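Local atomic coordinates of glucose-6-phosphate isomerase (Chlamydia trachomatis D/UW-3/CX, PDB entry 6OTU), a protein that catalyses the reversible isomerization of glucose-6-phosphate to fructose-6-phosphate. Residues L80-N94 with H478-F492. Sequence-based numbering, arbitrary orientation.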
# COMPACT_ATOMS: atom_id res chain seq x y z
N LEU A 80 -22.42 -20.70 -8.16
CA LEU A 80 -21.09 -20.14 -8.38
C LEU A 80 -20.26 -21.03 -9.31
O LEU A 80 -19.54 -20.53 -10.18
CB LEU A 80 -20.38 -19.94 -7.04
CG LEU A 80 -21.07 -18.99 -6.05
CD1 LEU A 80 -20.15 -18.61 -4.91
CD2 LEU A 80 -21.59 -17.74 -6.73
N ILE A 81 -20.34 -22.35 -9.14
CA ILE A 81 -19.58 -23.25 -10.01
C ILE A 81 -20.07 -23.16 -11.46
O ILE A 81 -19.27 -23.16 -12.40
CB ILE A 81 -19.65 -24.70 -9.47
CG1 ILE A 81 -18.91 -24.81 -8.13
CG2 ILE A 81 -19.10 -25.68 -10.52
CD1 ILE A 81 -17.40 -24.60 -8.20
N LYS A 82 -21.40 -23.10 -11.66
CA LYS A 82 -21.92 -23.00 -13.02
C LYS A 82 -21.46 -21.70 -13.67
O LYS A 82 -21.10 -21.68 -14.85
CB LYS A 82 -23.44 -23.10 -13.02
N GLN A 83 -21.43 -20.61 -12.90
CA GLN A 83 -20.97 -19.35 -13.47
C GLN A 83 -19.48 -19.39 -13.80
O GLN A 83 -19.05 -18.82 -14.80
CB GLN A 83 -21.29 -18.19 -12.52
CG GLN A 83 -22.80 -17.95 -12.30
CD GLN A 83 -23.06 -16.70 -11.48
OE1 GLN A 83 -22.74 -15.59 -11.90
NE2 GLN A 83 -23.63 -16.88 -10.28
N MET A 84 -18.68 -20.07 -12.98
CA MET A 84 -17.26 -20.21 -13.28
C MET A 84 -17.05 -20.99 -14.58
O MET A 84 -16.24 -20.59 -15.42
CB MET A 84 -16.53 -20.89 -12.12
CG MET A 84 -15.03 -21.13 -12.34
SD MET A 84 -14.03 -19.65 -12.73
CE MET A 84 -13.99 -18.72 -11.17
N GLU A 85 -17.80 -22.08 -14.76
CA GLU A 85 -17.73 -22.81 -16.02
C GLU A 85 -18.09 -21.89 -17.18
O GLU A 85 -17.34 -21.79 -18.16
CB GLU A 85 -18.68 -24.00 -16.00
CG GLU A 85 -18.23 -25.16 -15.20
CD GLU A 85 -19.14 -26.35 -15.40
OE1 GLU A 85 -19.28 -26.78 -16.57
OE2 GLU A 85 -19.72 -26.83 -14.40
N CYS A 86 -19.24 -21.23 -17.07
CA CYS A 86 -19.71 -20.33 -18.13
C CYS A 86 -18.63 -19.33 -18.50
O CYS A 86 -18.33 -19.13 -19.69
CB CYS A 86 -21.00 -19.63 -17.68
SG CYS A 86 -22.53 -20.63 -17.99
N MET A 87 -17.99 -18.71 -17.49
CA MET A 87 -16.89 -17.78 -17.74
C MET A 87 -15.77 -18.46 -18.51
O MET A 87 -15.32 -17.96 -19.56
CB MET A 87 -16.37 -17.23 -16.41
CG MET A 87 -15.38 -16.10 -16.55
SD MET A 87 -14.53 -15.62 -15.01
CE MET A 87 -13.26 -16.89 -14.90
N GLN A 88 -15.32 -19.62 -18.01
CA GLN A 88 -14.18 -20.29 -18.63
C GLN A 88 -14.53 -20.86 -20.00
O GLN A 88 -13.63 -21.03 -20.85
CB GLN A 88 -13.65 -21.40 -17.72
CG GLN A 88 -12.98 -20.91 -16.44
CD GLN A 88 -12.24 -22.03 -15.72
OE1 GLN A 88 -11.60 -22.87 -16.35
NE2 GLN A 88 -12.35 -22.05 -14.40
N GLN A 89 -15.80 -21.20 -20.24
CA GLN A 89 -16.17 -21.80 -21.52
C GLN A 89 -16.42 -20.74 -22.59
O GLN A 89 -16.51 -21.09 -23.78
CB GLN A 89 -17.41 -22.70 -21.35
CG GLN A 89 -17.22 -23.96 -20.51
CD GLN A 89 -16.49 -25.10 -21.23
OE1 GLN A 89 -16.69 -25.33 -22.44
NE2 GLN A 89 -15.64 -25.82 -20.50
N GLY A 90 -16.56 -19.48 -22.19
CA GLY A 90 -16.69 -18.38 -23.12
C GLY A 90 -18.02 -17.64 -23.13
O GLY A 90 -18.24 -16.85 -24.06
N ALA A 91 -18.89 -17.85 -22.15
CA ALA A 91 -20.18 -17.17 -22.16
C ALA A 91 -20.02 -15.65 -21.97
O ALA A 91 -19.00 -15.15 -21.50
CB ALA A 91 -21.10 -17.73 -21.07
N ILE A 92 -21.07 -14.91 -22.35
CA ILE A 92 -21.06 -13.45 -22.22
C ILE A 92 -21.29 -13.04 -20.76
O ILE A 92 -22.42 -12.76 -20.35
CB ILE A 92 -22.13 -12.81 -23.13
CG1 ILE A 92 -22.04 -13.39 -24.55
CG2 ILE A 92 -21.98 -11.30 -23.14
CD1 ILE A 92 -20.85 -12.86 -25.34
N MET A 93 -20.21 -12.98 -19.97
CA MET A 93 -20.35 -12.60 -18.57
C MET A 93 -20.16 -11.11 -18.33
O MET A 93 -20.63 -10.59 -17.30
CB MET A 93 -19.34 -13.40 -17.72
CG MET A 93 -19.37 -14.91 -17.97
SD MET A 93 -20.88 -15.73 -17.39
CE MET A 93 -20.78 -15.39 -15.62
N ASN A 94 -19.51 -10.39 -19.23
CA ASN A 94 -19.29 -8.96 -19.06
C ASN A 94 -20.47 -8.24 -19.72
O ASN A 94 -20.41 -7.86 -20.89
CB ASN A 94 -17.95 -8.57 -19.68
CG ASN A 94 -17.67 -7.09 -19.61
OD1 ASN A 94 -18.41 -6.34 -18.98
ND2 ASN A 94 -16.58 -6.67 -20.25
N HIS A 478 -9.78 -15.88 -9.30
CA HIS A 478 -11.02 -16.63 -9.13
C HIS A 478 -11.73 -16.31 -7.82
O HIS A 478 -12.97 -16.31 -7.78
CB HIS A 478 -10.73 -18.12 -9.26
CG HIS A 478 -10.26 -18.48 -10.63
ND1 HIS A 478 -10.78 -17.86 -11.75
CD2 HIS A 478 -9.29 -19.31 -11.06
CE1 HIS A 478 -10.17 -18.33 -12.82
NE2 HIS A 478 -9.26 -19.21 -12.43
N LYS A 479 -10.98 -16.03 -6.74
CA LYS A 479 -11.60 -15.52 -5.52
C LYS A 479 -12.51 -14.33 -5.82
O LYS A 479 -13.67 -14.31 -5.41
CB LYS A 479 -10.54 -15.10 -4.50
CG LYS A 479 -11.18 -14.40 -3.31
CD LYS A 479 -10.18 -13.71 -2.40
CE LYS A 479 -10.87 -13.29 -1.12
NZ LYS A 479 -10.04 -12.32 -0.37
N PHE A 480 -11.98 -13.34 -6.54
CA PHE A 480 -12.77 -12.13 -6.79
C PHE A 480 -13.92 -12.42 -7.74
O PHE A 480 -15.02 -11.88 -7.57
CB PHE A 480 -11.85 -11.04 -7.34
CG PHE A 480 -10.75 -10.65 -6.38
CD1 PHE A 480 -11.02 -10.44 -5.04
CD2 PHE A 480 -9.44 -10.50 -6.82
CE1 PHE A 480 -9.99 -10.10 -4.15
CE2 PHE A 480 -8.42 -10.15 -5.93
CZ PHE A 480 -8.69 -9.95 -4.61
N ALA A 481 -13.70 -13.29 -8.73
CA ALA A 481 -14.78 -13.71 -9.63
C ALA A 481 -15.89 -14.41 -8.86
O ALA A 481 -17.08 -14.17 -9.11
CB ALA A 481 -14.23 -14.63 -10.73
N PHE A 482 -15.53 -15.31 -7.94
CA PHE A 482 -16.55 -16.01 -7.17
C PHE A 482 -17.33 -15.02 -6.30
O PHE A 482 -18.55 -15.12 -6.18
CB PHE A 482 -15.93 -17.12 -6.32
CG PHE A 482 -15.73 -18.44 -7.05
CD1 PHE A 482 -16.76 -19.02 -7.77
CD2 PHE A 482 -14.51 -19.11 -6.98
CE1 PHE A 482 -16.59 -20.24 -8.42
CE2 PHE A 482 -14.32 -20.33 -7.64
CZ PHE A 482 -15.36 -20.89 -8.35
N GLN A 483 -16.64 -14.03 -5.73
CA GLN A 483 -17.35 -13.03 -4.93
C GLN A 483 -18.31 -12.21 -5.81
O GLN A 483 -19.46 -11.98 -5.43
CB GLN A 483 -16.36 -12.12 -4.19
CG GLN A 483 -15.46 -12.87 -3.21
CD GLN A 483 -14.70 -11.99 -2.24
OE1 GLN A 483 -14.52 -12.35 -1.07
NE2 GLN A 483 -14.23 -10.84 -2.71
N GLY A 484 -17.86 -11.81 -6.99
CA GLY A 484 -18.75 -11.12 -7.91
C GLY A 484 -19.94 -11.97 -8.32
O GLY A 484 -21.07 -11.48 -8.40
N PHE A 485 -19.70 -13.27 -8.61
CA PHE A 485 -20.79 -14.18 -8.98
C PHE A 485 -21.80 -14.31 -7.85
O PHE A 485 -23.01 -14.43 -8.09
CB PHE A 485 -20.25 -15.57 -9.33
CG PHE A 485 -19.41 -15.61 -10.57
CD1 PHE A 485 -19.64 -14.75 -11.62
CD2 PHE A 485 -18.38 -16.54 -10.68
CE1 PHE A 485 -18.87 -14.79 -12.76
CE2 PHE A 485 -17.59 -16.59 -11.82
CZ PHE A 485 -17.84 -15.71 -12.86
N CYS A 486 -21.30 -14.30 -6.62
CA CYS A 486 -22.16 -14.43 -5.45
C CYS A 486 -22.98 -13.15 -5.24
O CYS A 486 -24.21 -13.20 -5.11
CB CYS A 486 -21.32 -14.76 -4.23
SG CYS A 486 -22.26 -15.08 -2.74
N TRP A 487 -22.31 -11.99 -5.24
CA TRP A 487 -23.00 -10.70 -5.18
C TRP A 487 -23.94 -10.47 -6.37
O TRP A 487 -24.91 -9.72 -6.25
CB TRP A 487 -21.98 -9.57 -5.09
CG TRP A 487 -21.31 -9.55 -3.76
CD1 TRP A 487 -21.88 -9.85 -2.56
CD2 TRP A 487 -19.94 -9.24 -3.49
NE1 TRP A 487 -20.96 -9.74 -1.55
CE2 TRP A 487 -19.75 -9.37 -2.09
CE3 TRP A 487 -18.85 -8.86 -4.28
CZ2 TRP A 487 -18.53 -9.13 -1.47
CZ3 TRP A 487 -17.63 -8.62 -3.67
CH2 TRP A 487 -17.48 -8.76 -2.27
N GLY A 488 -23.67 -11.10 -7.51
CA GLY A 488 -24.47 -10.85 -8.70
C GLY A 488 -24.15 -9.56 -9.41
O GLY A 488 -25.04 -8.98 -10.05
N ILE A 489 -22.92 -9.08 -9.33
CA ILE A 489 -22.50 -7.85 -9.97
C ILE A 489 -21.67 -8.21 -11.20
O ILE A 489 -21.32 -9.37 -11.42
CB ILE A 489 -21.71 -6.94 -9.00
CG1 ILE A 489 -20.44 -7.68 -8.54
CG2 ILE A 489 -22.56 -6.56 -7.83
CD1 ILE A 489 -19.46 -6.85 -7.73
N ASN A 490 -21.35 -7.21 -12.01
CA ASN A 490 -20.47 -7.42 -13.17
C ASN A 490 -19.04 -7.10 -12.74
O ASN A 490 -18.65 -5.93 -12.62
CB ASN A 490 -20.91 -6.59 -14.37
CG ASN A 490 -19.98 -6.76 -15.58
OD1 ASN A 490 -19.10 -7.62 -15.58
ND2 ASN A 490 -20.18 -5.93 -16.62
N SER A 491 -18.26 -8.15 -12.51
CA SER A 491 -16.88 -7.97 -12.07
C SER A 491 -15.94 -7.49 -13.18
O SER A 491 -14.78 -7.23 -12.89
CB SER A 491 -16.32 -9.29 -11.51
OG SER A 491 -17.06 -9.77 -10.41
N PHE A 492 -16.39 -7.39 -14.43
CA PHE A 492 -15.43 -7.37 -15.52
C PHE A 492 -15.46 -6.10 -16.36
O PHE A 492 -14.74 -6.04 -17.37
CB PHE A 492 -15.63 -8.62 -16.40
CG PHE A 492 -15.63 -9.89 -15.61
CD1 PHE A 492 -14.46 -10.35 -15.00
CD2 PHE A 492 -16.81 -10.61 -15.43
CE1 PHE A 492 -14.46 -11.52 -14.24
CE2 PHE A 492 -16.82 -11.78 -14.66
CZ PHE A 492 -15.64 -12.24 -14.06
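Phe485 pushes its ring into helix 80-89 as a knob among Leu80, Gln83, Met84 and Met87. Gln83 lies over one face, its CB 3.8 Å from the ring centroid and nearly on the normal, a CH-pi contact. The two side chains run past each other in opposite directions; Gln83 NE2 makes a weak hydrogen bond to Phe485 O and another hydrogen bond to Arg78 O, while Gln83 OE1 accepts from Arg363. Branched, apolar Leu80 packs CD2 on both Phe485 CB and Cys486 CB. Met87 brings SD to the ring edge, 3.9 Å from Phe485 CZ, and Met93 CE meets Phe485 CE1 at 3.5 Å. The knob is returned by Met84, which sits among His478, Ala481, Phe482 and Phe485. With CG anti to the backbone N (chi1 178°), its unbranched, flexible chain turns at chi2 and chi3 to lay CE over a face of Phe482, 3.9 Å from the centroid. This reciprocal knobs-into-holes packing joins helix 80-89 to the C-terminal part of helix 466-487, 119° apart in direction. Met84 SD lies obliquely to the His478 ring, 4.3 Å from its centroid, and His478 NE2 is hydrogen-bonded to Asp301. Past the helices, Asn490 ND2 gives an almost straight hydrogen bond of 3.0 Å to Asn94 OD1, the amide planes turned 54° apart; Asn94 ND2 is hydrogen-bonded to Glu102. Asn490 suits the turn because its OD1 accepts from Phe492 N, closing an Asx turn. The Phe492 side chain lies about 9 Å from the bound glucose-6-phosphate.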